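Local coordinates for protein adenosylmethionine-8-amino-7-oxononanoate aminotransferase (Methanocaldococcus jannaschii, PDB 6ZHK) that probably transfers the amino group of S-adenosylmethionine to 8-amino-7-oxononanoate, a pyridoxal-phosphate-dependent step of biotin synthesis, at residues Glu76-Gln81 / Leu345-Leu350; Glu153-Asp158 / Gly166-Phe171; Pro294-Leu299 / Thr313-Glu318; Leu376-Glu381 / Leu453-Tyr458. All blocks are in the same frame, centred on the assembly; numbering follows the deposited sequence.

Interaction 1: residues Glu76-Gln81 / Leu345-Leu350; sequences EAIKNQ and LCSAAL
S347 holds its OG between the backbone N and the carbonyl carbon (chi1 74°), which turns OG toward the backbone of helix 72-82, 3.7 Å from CA of I78. It makes no hydrogen bond there; OG bonds to L344 O in its own helix. Q81 holds its CG anti to the backbone N (chi1 -177°). Separately, CB of Q81 lies 3.7 Å from CB of S347. The amide of Q81 is engaged elsewhere, NE2 donating to I85 O. One turn before Q81, CB of A77 rests 3.6 Å from O of S347. I78 closes the contact with its longer branch, CD1 packing 4.0 Å from CB of A348. The same I78 also touches L344 of the second subunit. Small side chains let the axes approach to 8.1 Å, with the helix directions 144° apart. No hydrogen bond joins the two segments. This is a close, roughly antiparallel helix pair built on alanine and serine, joining helix 72-82 to helix 343-358 beside the dimer interface of this class-III aminotransferase.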
loop_
_atom_site.group_PDB
_atom_site.type_symbol
_atom_site.label_atom_id
_atom_site.label_comp_id
_atom_site.label_asym_id
_atom_site.label_seq_id
_atom_site.Cartn_x
_atom_site.Cartn_y
_atom_site.Cartn_z
ATOM N N GLU A 76 -22.602 -5.884 4.447
ATOM C CA GLU A 76 -23.661 -5.308 3.617
ATOM C C GLU A 76 -23.249 -3.976 2.966
ATOM O O GLU A 76 -23.660 -3.678 1.843
ATOM C CB GLU A 76 -25.003 -5.261 4.385
ATOM C CG GLU A 76 -25.566 -6.702 4.627
ATOM C CD GLU A 76 -25.687 -7.633 3.406
ATOM O OE1 GLU A 76 -26.264 -7.169 2.395
ATOM O OE2 GLU A 76 -25.201 -8.827 3.448
ATOM N N ALA A 77 -22.470 -3.152 3.666
ATOM C CA ALA A 77 -21.963 -1.900 3.100
ATOM C C ALA A 77 -21.094 -2.159 1.879
ATOM O O ALA A 77 -21.219 -1.484 0.849
ATOM C CB ALA A 77 -21.235 -1.099 4.125
ATOM N N ILE A 78 -20.242 -3.157 1.978
ATOM C CA ILE A 78 -19.379 -3.523 0.841
ATOM C C ILE A 78 -20.225 -3.949 -0.351
ATOM O O ILE A 78 -19.985 -3.545 -1.498
ATOM C CB ILE A 78 -18.331 -4.573 1.261
ATOM C CG1 ILE A 78 -17.342 -3.962 2.256
ATOM C CG2 ILE A 78 -17.610 -5.181 0.051
ATOM C CD1 ILE A 78 -16.392 -4.995 2.941
ATOM N N LYS A 79 -21.186 -4.859 -0.106
ATOM C CA LYS A 79 -21.974 -5.426 -1.190
ATOM C C LYS A 79 -22.818 -4.351 -1.868
ATOM O O LYS A 79 -22.896 -4.318 -3.103
ATOM C CB LYS A 79 -22.864 -6.572 -0.683
ATOM C CG LYS A 79 -22.116 -7.805 -0.201
ATOM C CD LYS A 79 -23.050 -8.648 0.678
ATOM C CE LYS A 79 -23.036 -10.080 0.260
ATOM N NZ LYS A 79 -24.202 -10.826 0.800
ATOM N N ASN A 80 -23.490 -3.519 -1.063
ATOM C CA ASN A 80 -24.263 -2.396 -1.596
ATOM C C ASN A 80 -23.409 -1.418 -2.407
ATOM O O ASN A 80 -23.885 -0.886 -3.422
ATOM C CB ASN A 80 -25.031 -1.633 -0.509
ATOM C CG ASN A 80 -26.164 -2.476 0.068
ATOM O OD1 ASN A 80 -26.622 -3.425 -0.576
ATOM N ND2 ASN A 80 -26.588 -2.199 1.289
ATOM N N GLN A 81 -22.181 -1.108 -1.947
ATOM C CA GLN A 81 -21.327 -0.223 -2.740
ATOM C C GLN A 81 -20.916 -0.901 -4.063
ATOM O O GLN A 81 -20.836 -0.247 -5.073
ATOM C CB GLN A 81 -20.067 0.197 -1.979
ATOM C CG GLN A 81 -19.213 1.181 -2.797
ATOM C CD GLN A 81 -20.013 2.434 -3.106
ATOM O OE1 GLN A 81 -20.738 2.998 -2.279
ATOM N NE2 GLN A 81 -19.946 2.878 -4.331
ATOM N N LEU A 345 -13.327 0.304 -0.157
ATOM C CA LEU A 345 -12.575 0.485 1.077
ATOM C C LEU A 345 -13.356 1.454 1.945
ATOM O O LEU A 345 -13.484 1.232 3.143
ATOM C CB LEU A 345 -11.156 1.071 0.849
ATOM C CG LEU A 345 -10.344 0.388 -0.256
ATOM C CD1 LEU A 345 -8.915 0.911 -0.328
ATOM C CD2 LEU A 345 -10.259 -1.111 -0.013
ATOM N N CYS A 346 -13.875 2.537 1.335
ATOM C CA CYS A 346 -14.435 3.585 2.177
ATOM C C CYS A 346 -15.808 3.147 2.702
ATOM O O CYS A 346 -16.231 3.523 3.819
ATOM C CB CYS A 346 -14.630 4.843 1.328
ATOM S SG CYS A 346 -13.076 5.692 0.942
ATOM N N SER A 347 -16.493 2.330 1.922
ATOM C CA SER A 347 -17.795 1.822 2.383
ATOM C C SER A 347 -17.620 0.980 3.658
ATOM O O SER A 347 -18.441 1.139 4.577
ATOM C CB SER A 347 -18.480 1.050 1.287
ATOM O OG SER A 347 -17.838 -0.217 1.111
ATOM N N ALA A 348 -16.571 0.115 3.741
ATOM C CA ALA A 348 -16.335 -0.680 4.948
ATOM C C ALA A 348 -16.103 0.254 6.134
ATOM O O ALA A 348 -16.626 0.014 7.240
ATOM C CB ALA A 348 -15.233 -1.692 4.816
ATOM N N ALA A 349 -15.292 1.307 5.920
ATOM C CA ALA A 349 -14.984 2.195 7.028
ATOM C C ALA A 349 -16.214 2.955 7.508
ATOM O O ALA A 349 -16.340 3.222 8.709
ATOM C CB ALA A 349 -13.880 3.181 6.668
ATOM N N LEU A 350 -17.060 3.414 6.565
ATOM C CA LEU A 350 -18.284 4.110 6.934
ATOM C C LEU A 350 -19.122 3.229 7.840
ATOM O O LEU A 350 -19.587 3.699 8.889
ATOM C CB LEU A 350 -19.079 4.511 5.676
ATOM C CG LEU A 350 -18.553 5.747 4.950
ATOM C CD1 LEU A 350 -19.230 5.901 3.579
ATOM C CD2 LEU A 350 -18.779 7.026 5.782
#

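Interaction 2: residues Glu153-Asp158 / Gly166-Phe171; sequences EGYHGD and GGSELF
Backbone hydrogen bonds tie E153 and G154 to G167. N of E153 donates to O of G167 over 2.8 Å, at a bent N-H...O angle of 140°. N of G167 donates to O of G154 over 2.7 Å and is straighter, at 165°. G167 has no side chain, and a CB there would clash with N of E153; the CA atoms of E153 and G167 are 4.4 Å apart.

A side-chain hydroxyl adds a third bond. OG of S168 donates to O of G154 over 2.9 Å, so this oxygen takes two donors, from opposite faces of its carbonyl plane. S168 has a second conformer, so this grip may not be constant. S168 is also the centre of an inverse gamma turn.

The ring contacts are looser. OG of S168 lies at the edge of the Y155 ring, in its plane, 3.5 Å from CD1. The side chains of Y155 and F171 cross at about a right angle, with CE1 of Y155 4.2 Å from CD2 of F171. OH of Y155 donates to OD1 of D158, which is met from above the carboxylate plane.

H156 bonds through ND1 to D268, a predicted pyridoxal-phosphate ligand, and F171 meets Y25 edge-to-face. Y155 is itself predicted to bind substrate. The loop therefore lines the probable cofactor and substrate pocket of a class-III aminotransferase.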
loop_
_atom_site.group_PDB
_atom_site.type_symbol
_atom_site.label_atom_id
_atom_site.label_comp_id
_atom_site.label_asym_id
_atom_site.label_seq_id
_atom_site.Cartn_x
_atom_site.Cartn_y
_atom_site.Cartn_z
ATOM N N GLU A 153 13.472 0.437 18.511
ATOM C CA GLU A 153 12.471 -0.620 18.621
ATOM C C GLU A 153 11.105 -0.134 18.153
ATOM O O GLU A 153 10.161 -0.926 18.175
ATOM C CB GLU A 153 12.295 -1.147 20.063
ATOM C CG GLU A 153 13.469 -1.938 20.654
ATOM C CD GLU A 153 13.373 -2.262 22.157
ATOM O OE1 GLU A 153 12.270 -2.111 22.774
ATOM O OE2 GLU A 153 14.415 -2.635 22.744
ATOM N N GLY A 154 10.941 1.132 17.754
ATOM C CA GLY A 154 9.653 1.539 17.200
ATOM C C GLY A 154 9.428 0.894 15.821
ATOM O O GLY A 154 10.383 0.479 15.170
ATOM N N TYR A 155 8.177 0.854 15.359
ATOM C CA TYR A 155 7.882 0.147 14.122
ATOM C C TYR A 155 6.762 0.925 13.426
ATOM O O TYR A 155 5.781 1.267 14.070
ATOM C CB TYR A 155 7.405 -1.284 14.430
ATOM C CG TYR A 155 6.997 -2.009 13.167
ATOM C CD1 TYR A 155 7.946 -2.624 12.365
ATOM C CD2 TYR A 155 5.656 -2.081 12.788
ATOM C CE1 TYR A 155 7.606 -3.220 11.158
ATOM C CE2 TYR A 155 5.284 -2.734 11.618
ATOM C CZ TYR A 155 6.270 -3.286 10.813
ATOM O OH TYR A 155 5.882 -3.913 9.665
ATOM N N HIS A 156 6.933 1.167 12.104
ATOM C CA HIS A 156 6.028 1.981 11.305
ATOM C C HIS A 156 5.720 1.311 9.971
ATOM O O HIS A 156 4.958 1.878 9.182
ATOM C CB HIS A 156 6.635 3.388 11.137
ATOM C CG HIS A 156 6.640 4.092 12.469
ATOM N ND1 HIS A 156 5.488 4.403 13.140
ATOM C CD2 HIS A 156 7.637 4.473 13.262
ATOM C CE1 HIS A 156 5.769 4.925 14.322
ATOM N NE2 HIS A 156 7.073 5.045 14.389
ATOM N N GLY A 157 6.229 0.089 9.764
ATOM C CA GLY A 157 5.977 -0.607 8.517
ATOM C C GLY A 157 7.274 -0.992 7.827
ATOM O O GLY A 157 8.372 -0.680 8.318
ATOM N N ASP A 158 7.132 -1.527 6.603
ATOM C CA ASP A 158 8.277 -2.206 6.003
ATOM C C ASP A 158 8.743 -1.593 4.673
ATOM O O ASP A 158 9.713 -2.101 4.095
ATOM C CB ASP A 158 7.944 -3.671 5.678
ATOM C CG ASP A 158 7.507 -4.459 6.898
ATOM O OD1 ASP A 158 8.048 -4.180 7.985
ATOM O OD2 ASP A 158 6.555 -5.218 6.744
ATOM N N GLY A 166 11.535 3.875 11.517
ATOM C CA GLY A 166 11.330 2.849 12.536
ATOM C C GLY A 166 12.663 2.569 13.214
ATOM O O GLY A 166 13.722 3.026 12.737
ATOM N N GLY A 167 12.602 1.781 14.275
ATOM C CA GLY A 167 13.805 1.395 14.973
ATOM C C GLY A 167 13.902 -0.124 15.099
ATOM O O GLY A 167 14.431 -0.609 16.105
ATOM N N SER A 168 13.428 -0.867 14.060
ATOM C CA SER A 168 13.308 -2.317 14.223
ATOM C C SER A 168 14.551 -3.003 13.646
ATOM O O SER A 168 14.561 -3.417 12.471
ATOM C CB SER A 168 12.019 -2.845 13.591
ATOM O OG SER A 168 10.883 -2.236 14.178
ATOM N N GLU A 169 15.609 -3.078 14.482
ATOM C CA GLU A 169 16.870 -3.577 13.968
ATOM C C GLU A 169 16.758 -4.988 13.376
ATOM O O GLU A 169 17.420 -5.292 12.386
ATOM C CB GLU A 169 17.950 -3.575 15.057
ATOM C CG GLU A 169 19.331 -3.797 14.466
ATOM C CD GLU A 169 19.927 -2.522 13.878
ATOM O OE1 GLU A 169 19.821 -1.428 14.521
ATOM O OE2 GLU A 169 20.502 -2.614 12.788
ATOM N N LEU A 170 16.031 -5.900 14.039
ATOM C CA LEU A 170 16.008 -7.278 13.555
ATOM C C LEU A 170 15.368 -7.320 12.170
ATOM O O LEU A 170 15.888 -8.012 11.287
ATOM C CB LEU A 170 15.201 -8.168 14.526
ATOM C CG LEU A 170 14.983 -9.623 14.096
ATOM C CD1 LEU A 170 16.258 -10.469 14.096
ATOM C CD2 LEU A 170 13.867 -10.270 14.952
ATOM N N PHE A 171 14.189 -6.668 12.050
ATOM C CA PHE A 171 13.445 -6.749 10.784
ATOM C C PHE A 171 14.122 -5.993 9.627
ATOM O O PHE A 171 14.041 -6.420 8.451
ATOM C CB PHE A 171 12.009 -6.221 10.958
ATOM C CG PHE A 171 11.148 -6.962 11.951
ATOM C CD1 PHE A 171 11.455 -8.275 12.326
ATOM C CD2 PHE A 171 10.062 -6.322 12.555
ATOM C CE1 PHE A 171 10.653 -8.966 13.228
ATOM C CE2 PHE A 171 9.291 -7.017 13.480
ATOM C CZ PHE A 171 9.574 -8.326 13.807
#

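Interaction 3: residues Pro294-Leu299 / Thr313-Glu318; sequences PDILCL and TLTTDE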
loop_
_atom_site.group_PDB
_atom_site.type_symbol
_atom_site.label_atom_id
_atom_site.label_comp_id
_atom_site.label_asym_id
_atom_site.label_seq_id
_atom_site.Cartn_x
_atom_site.Cartn_y
_atom_site.Cartn_z
ATOM N N PRO A 294 -1.035 15.441 17.875
ATOM C CA PRO A 294 0.009 15.591 16.869
ATOM C C PRO A 294 -0.420 16.466 15.701
ATOM O O PRO A 294 -1.602 16.622 15.447
ATOM C CB PRO A 294 0.118 14.159 16.327
ATOM C CG PRO A 294 -1.316 13.623 16.392
ATOM C CD PRO A 294 -1.760 14.188 17.760
ATOM N N ASP A 295 0.571 16.899 14.906
ATOM C CA ASP A 295 0.324 17.640 13.688
ATOM C C ASP A 295 -0.169 16.729 12.588
ATOM O O ASP A 295 -0.952 17.148 11.733
ATOM C CB ASP A 295 1.626 18.290 13.195
ATOM C CG ASP A 295 2.129 19.246 14.248
ATOM O OD1 ASP A 295 1.495 20.331 14.357
ATOM O OD2 ASP A 295 3.065 18.866 14.989
ATOM N N ILE A 296 0.254 15.482 12.646
ATOM C CA ILE A 296 -0.167 14.519 11.640
ATOM C C ILE A 296 -0.453 13.215 12.381
ATOM O O ILE A 296 0.316 12.819 13.221
ATOM C CB ILE A 296 0.930 14.279 10.581
ATOM C CG1 ILE A 296 1.448 15.572 9.948
ATOM C CG2 ILE A 296 0.470 13.274 9.539
ATOM C CD1 ILE A 296 2.405 15.292 8.757
ATOM N N LEU A 297 -1.576 12.583 12.067
ATOM C CA LEU A 297 -2.095 11.353 12.663
ATOM C C LEU A 297 -2.202 10.321 11.533
ATOM O O LEU A 297 -2.888 10.593 10.558
ATOM C CB LEU A 297 -3.491 11.631 13.242
ATOM C CG LEU A 297 -4.236 10.374 13.780
ATOM C CD1 LEU A 297 -3.427 9.787 14.950
ATOM C CD2 LEU A 297 -5.669 10.726 14.188
ATOM N N CYS A 298 -1.622 9.112 11.731
ATOM C CA CYS A 298 -1.723 8.042 10.751
ATOM C C CYS A 298 -2.684 6.970 11.280
ATOM O O CYS A 298 -2.579 6.595 12.429
ATOM C CB CYS A 298 -0.375 7.393 10.508
ATOM S SG CYS A 298 0.788 8.647 9.884
ATOM N N LEU A 299 -3.630 6.514 10.441
ATOM C CA LEU A 299 -4.632 5.496 10.792
ATOM C C LEU A 299 -4.622 4.375 9.754
ATOM O O LEU A 299 -4.198 4.550 8.624
ATOM C CB LEU A 299 -6.009 6.141 10.775
ATOM C CG LEU A 299 -6.177 7.350 11.705
ATOM C CD1 LEU A 299 -7.560 7.968 11.558
ATOM C CD2 LEU A 299 -5.942 6.904 13.144
ATOM N N THR A 313 -3.969 9.544 6.387
ATOM C CA THR A 313 -3.066 10.428 7.102
ATOM C C THR A 313 -3.817 11.744 7.302
ATOM O O THR A 313 -4.215 12.386 6.346
ATOM C CB THR A 313 -1.816 10.678 6.225
ATOM O OG1 THR A 313 -1.267 9.397 5.868
ATOM C CG2 THR A 313 -0.790 11.535 6.934
ATOM N N LEU A 314 -4.060 12.113 8.550
ATOM C CA LEU A 314 -4.789 13.335 8.810
ATOM C C LEU A 314 -3.799 14.431 9.255
ATOM O O LEU A 314 -2.881 14.155 10.024
ATOM C CB LEU A 314 -5.778 13.038 9.960
ATOM C CG LEU A 314 -7.139 12.577 9.477
ATOM C CD1 LEU A 314 -7.097 11.174 8.845
ATOM C CD2 LEU A 314 -8.234 12.799 10.518
ATOM N N THR A 315 -4.032 15.683 8.828
ATOM C CA THR A 315 -3.138 16.793 9.157
ATOM C C THR A 315 -3.966 18.037 9.548
ATOM O O THR A 315 -5.208 18.066 9.404
ATOM C CB THR A 315 -2.207 17.182 7.989
ATOM O OG1 THR A 315 -2.989 17.914 7.049
ATOM C CG2 THR A 315 -1.681 16.002 7.200
ATOM N N THR A 316 -3.236 19.024 10.058
ATOM C CA THR A 316 -3.698 20.355 10.406
ATOM C C THR A 316 -3.844 21.155 9.125
ATOM O O THR A 316 -3.289 20.764 8.100
ATOM C CB THR A 316 -2.699 21.051 11.330
ATOM O OG1 THR A 316 -1.477 21.144 10.578
ATOM C CG2 THR A 316 -2.519 20.280 12.621
ATOM N N ASP A 317 -4.640 22.229 9.174
ATOM C CA ASP A 317 -4.698 23.093 8.005
ATOM C C ASP A 317 -3.341 23.771 7.777
ATOM O O ASP A 317 -3.025 24.145 6.633
ATOM C CB ASP A 317 -5.766 24.185 8.156
ATOM C CG ASP A 317 -7.186 23.669 7.938
ATOM O OD1 ASP A 317 -7.365 22.532 7.454
ATOM O OD2 ASP A 317 -8.092 24.455 8.230
ATOM N N GLU A 318 -2.585 23.959 8.871
ATOM C CA GLU A 318 -1.295 24.637 8.758
ATOM C C GLU A 318 -0.403 23.864 7.773
ATOM O O GLU A 318 0.204 24.426 6.874
ATOM C CB GLU A 318 -0.650 24.804 10.138
ATOM C CG GLU A 318 0.837 25.194 10.119
ATOM C CD GLU A 318 1.336 26.510 9.504
ATOM O OE1 GLU A 318 0.491 27.452 9.348
ATOM O OE2 GLU A 318 2.591 26.616 9.153
HETATM O O HOH W 1 0.519 21.842 12.179
#
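L297 and L314 are a hydrogen-bonded pair in an antiparallel beta hairpin, strands 296-299 and 311-315. The hairpin belongs to the seven-stranded mixed sheet of the large domain of fold-type I pyridoxal-phosphate enzymes. Strand 311-315 runs against both its neighbours.

The pair is held by two backbone bonds. N of L297 donates to O of L314 over 2.9 Å, and N of L314 returns a bond to O of L297 over 2.8 Å. Both are nearly straight, and each donor lies in the carbonyl plane. CA of I296 adds a C-H...O contact, 3.2 Å from O of L314.

On one face I296, C298, T313 and T315 turn to helix 122-140. CG2 of T313 stands anti to the backbone N (chi1 -54° for OG1) and presses on CG2 of I296 at 3.4 Å, tighter than usual for two carbons. OG1 of T313 bonds to A125 O. On the other face L297 and L314 meet by their CB atoms, and CD1 of L299 reaches CD1 of L314. The L314 side chain lies about 5 Å from the bound magnesium ion.

Beyond the strands, D295 carries its carboxylate to K293 and F265. T316 caps the next helix with OG1, which bonds to I319 N. One water bridges the hairpin end, 2.8 Å from OD1 of D295 and 2.7 Å from OG1 of T316.

Interaction 4: residues Leu376-Glu381 / Leu453-Tyr458; sequences LRKLKE and LCDALY
L376 and C454, and L379 and Y458, bring their CA atoms within 6.0 Å, where the chain leaving helix 366-376, helical in its angles without the regular bonds, packs against helix 447-463.

Leucines fill the buried side. CD1 of L379 packs 3.6 Å from CD2 of L457, the two side chains crossing at about a right angle. CD2 of the same L379 sits 3.6 Å from CA of Y458 and at the edge of its ring. L376 lays CD2 3.9 Å from SG of C454. L457 also touches I437 and L439 of strand 436-439.

Polar groups meet toward the outside. CG of K378 lies between the backbone N and the carbonyl carbon (chi1 54°), and the chain then bends at its last torsion (chi4 -69°). CD of K378 lies 3.8 Å from CD2 of Y458, in an oblique approach. NZ of K378 makes a long salt bridge to OD1 of D455, 3.4 Å away. NZ also donates to E375 O, its stronger partner. O of K378 lies in the plane of the Y458 ring at its edge. OE1 of E381 is at the edge too, 3.7 Å from CE2.

No hydrogen bond crosses between the segments. Cohesion therefore rests on apolar packing, both of the leucines and of the K378 methylenes on Y458, with the K378-D455 charge pair likely a modest addition on the more exposed side.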
loop_
_atom_site.group_PDB
_atom_site.type_symbol
_atom_site.label_atom_id
_atom_site.label_comp_id
_atom_site.label_asym_id
_atom_site.label_seq_id
_atom_site.Cartn_x
_atom_site.Cartn_y
_atom_site.Cartn_z
ATOM N N LEU A 376 -5.828 -11.684 33.554
ATOM C CA LEU A 376 -4.424 -11.859 33.213
ATOM C C LEU A 376 -3.526 -11.866 34.465
ATOM O O LEU A 376 -2.340 -12.262 34.419
ATOM C CB LEU A 376 -4.017 -10.686 32.301
ATOM C CG LEU A 376 -4.551 -10.688 30.863
ATOM C CD1 LEU A 376 -4.355 -9.291 30.231
ATOM C CD2 LEU A 376 -3.844 -11.780 30.068
ATOM N N ARG A 377 -4.048 -11.359 35.598
ATOM C CA ARG A 377 -3.169 -11.225 36.751
ATOM C C ARG A 377 -2.506 -12.543 37.159
ATOM O O ARG A 377 -1.333 -12.535 37.499
ATOM C CB ARG A 377 -3.934 -10.649 37.956
ATOM C CG ARG A 377 -4.178 -9.151 37.860
ATOM C CD ARG A 377 -4.811 -8.774 39.177
ATOM N NE ARG A 377 -5.919 -7.847 38.987
ATOM C CZ ARG A 377 -6.954 -7.750 39.829
ATOM N NH1 ARG A 377 -7.023 -8.548 40.887
ATOM N NH2 ARG A 377 -7.921 -6.872 39.610
ATOM N N LYS A 378 -3.245 -13.668 37.127
ATOM C CA LYS A 378 -2.705 -14.964 37.544
ATOM C C LYS A 378 -1.496 -15.391 36.722
ATOM O O LYS A 378 -0.743 -16.264 37.154
ATOM C CB LYS A 378 -3.792 -16.047 37.498
ATOM C CG LYS A 378 -4.515 -16.165 36.144
ATOM C CD LYS A 378 -5.381 -17.428 36.003
ATOM C CE LYS A 378 -6.234 -17.431 34.733
ATOM N NZ LYS A 378 -7.321 -16.407 34.765
ATOM N N LEU A 379 -1.320 -14.840 35.510
ATOM C CA LEU A 379 -0.202 -15.288 34.687
ATOM C C LEU A 379 1.123 -14.846 35.313
ATOM O O LEU A 379 2.165 -15.476 35.101
ATOM C CB LEU A 379 -0.332 -14.706 33.269
ATOM C CG LEU A 379 -1.535 -15.176 32.472
ATOM C CD1 LEU A 379 -1.718 -14.318 31.230
ATOM C CD2 LEU A 379 -1.428 -16.647 32.109
ATOM N N LYS A 380 1.039 -13.779 36.120
ATOM C CA LYS A 380 2.203 -13.174 36.729
ATOM C C LYS A 380 2.882 -14.182 37.660
ATOM O O LYS A 380 4.097 -14.134 37.784
ATOM C CB LYS A 380 1.849 -11.847 37.424
ATOM C CG LYS A 380 1.987 -10.583 36.574
ATOM C CD LYS A 380 2.123 -9.304 37.385
ATOM N N GLU A 381 2.126 -15.130 38.222
ATOM C CA GLU A 381 2.653 -16.112 39.174
ATOM C C GLU A 381 3.485 -17.201 38.496
ATOM O O GLU A 381 4.305 -17.821 39.158
ATOM C CB GLU A 381 1.572 -16.972 39.828
ATOM C CG GLU A 381 0.376 -16.246 40.420
ATOM C CD GLU A 381 -0.861 -17.139 40.478
ATOM O OE1 GLU A 381 -0.937 -18.134 39.691
ATOM O OE2 GLU A 381 -1.777 -16.835 41.285
ATOM N N LEU A 453 -9.968 -17.530 27.289
ATOM C CA LEU A 453 -8.661 -17.203 26.746
ATOM C C LEU A 453 -7.571 -17.143 27.808
ATOM O O LEU A 453 -6.484 -17.651 27.599
ATOM C CB LEU A 453 -8.748 -15.842 26.028
ATOM C CG LEU A 453 -7.414 -15.196 25.612
ATOM C CD1 LEU A 453 -6.733 -16.045 24.510
ATOM C CD2 LEU A 453 -7.722 -13.821 25.028
ATOM N N CYS A 454 -7.851 -16.473 28.921
ATOM C CA CYS A 454 -6.833 -16.313 29.947
ATOM C C CYS A 454 -6.567 -17.625 30.703
ATOM O O CYS A 454 -5.420 -17.934 31.034
ATOM C CB CYS A 454 -7.307 -15.194 30.876
ATOM S SG CYS A 454 -7.329 -13.538 30.089
ATOM N N ASP A 455 -7.632 -18.424 30.958
ATOM C CA ASP A 455 -7.446 -19.746 31.552
ATOM C C ASP A 455 -6.667 -20.635 30.580
ATOM O O ASP A 455 -5.793 -21.389 30.989
ATOM C CB ASP A 455 -8.789 -20.444 31.809
ATOM C CG ASP A 455 -9.524 -19.978 33.052
ATOM O OD1 ASP A 455 -8.909 -19.328 33.907
ATOM O OD2 ASP A 455 -10.715 -20.249 33.144
ATOM N N ALA A 456 -6.959 -20.563 29.272
ATOM C CA ALA A 456 -6.198 -21.403 28.351
ATOM C C ALA A 456 -4.739 -20.950 28.256
ATOM O O ALA A 456 -3.838 -21.778 28.042
ATOM C CB ALA A 456 -6.814 -21.347 26.961
ATOM N N LEU A 457 -4.497 -19.632 28.373
ATOM C CA LEU A 457 -3.113 -19.168 28.279
ATOM C C LEU A 457 -2.297 -19.656 29.490
ATOM O O LEU A 457 -1.125 -20.072 29.378
ATOM C CB LEU A 457 -3.116 -17.636 28.150
ATOM C CG LEU A 457 -1.766 -16.957 27.896
ATOM C CD1 LEU A 457 -1.052 -17.505 26.653
ATOM C CD2 LEU A 457 -1.913 -15.454 27.803
ATOM N N TYR A 458 -2.933 -19.585 30.650
ATOM C CA TYR A 458 -2.346 -20.093 31.890
ATOM C C TYR A 458 -1.894 -21.560 31.728
ATOM O O TYR A 458 -0.744 -21.893 31.979
ATOM C CB TYR A 458 -3.340 -19.882 33.040
ATOM C CG TYR A 458 -2.858 -20.365 34.397
ATOM C CD1 TYR A 458 -3.013 -21.684 34.825
ATOM C CD2 TYR A 458 -2.268 -19.467 35.282
ATOM C CE1 TYR A 458 -2.588 -22.083 36.096
ATOM C CE2 TYR A 458 -1.847 -19.847 36.552
ATOM C CZ TYR A 458 -1.994 -21.163 36.959
ATOM O OH TYR A 458 -1.561 -21.482 38.223
#

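How the interactions relate
Interactions 1 and 3 are buried, while interactions 2 and 4 are partly buried. Interaction 3 is held by paired backbone bonds of the central sheet. Interaction 1 is a helix-helix contact with no bond between its segments. Interaction 2 joins a loop to a loop-and-helix segment by backbone bonds and one serine hydroxyl. It holds Y155, a predicted substrate-binding residue, and comes within about 7 Å of interaction 3 at the nearest atoms. C298 and H156 both lie near D268. Interactions 1 and 2, on opposite sides of the chain's centre, and interaction 3 through T315 alone, touch the second subunit; interaction 4 does not. It mixes apolar packing of leucines and of a lysine chain on a tyrosine with a charge pair.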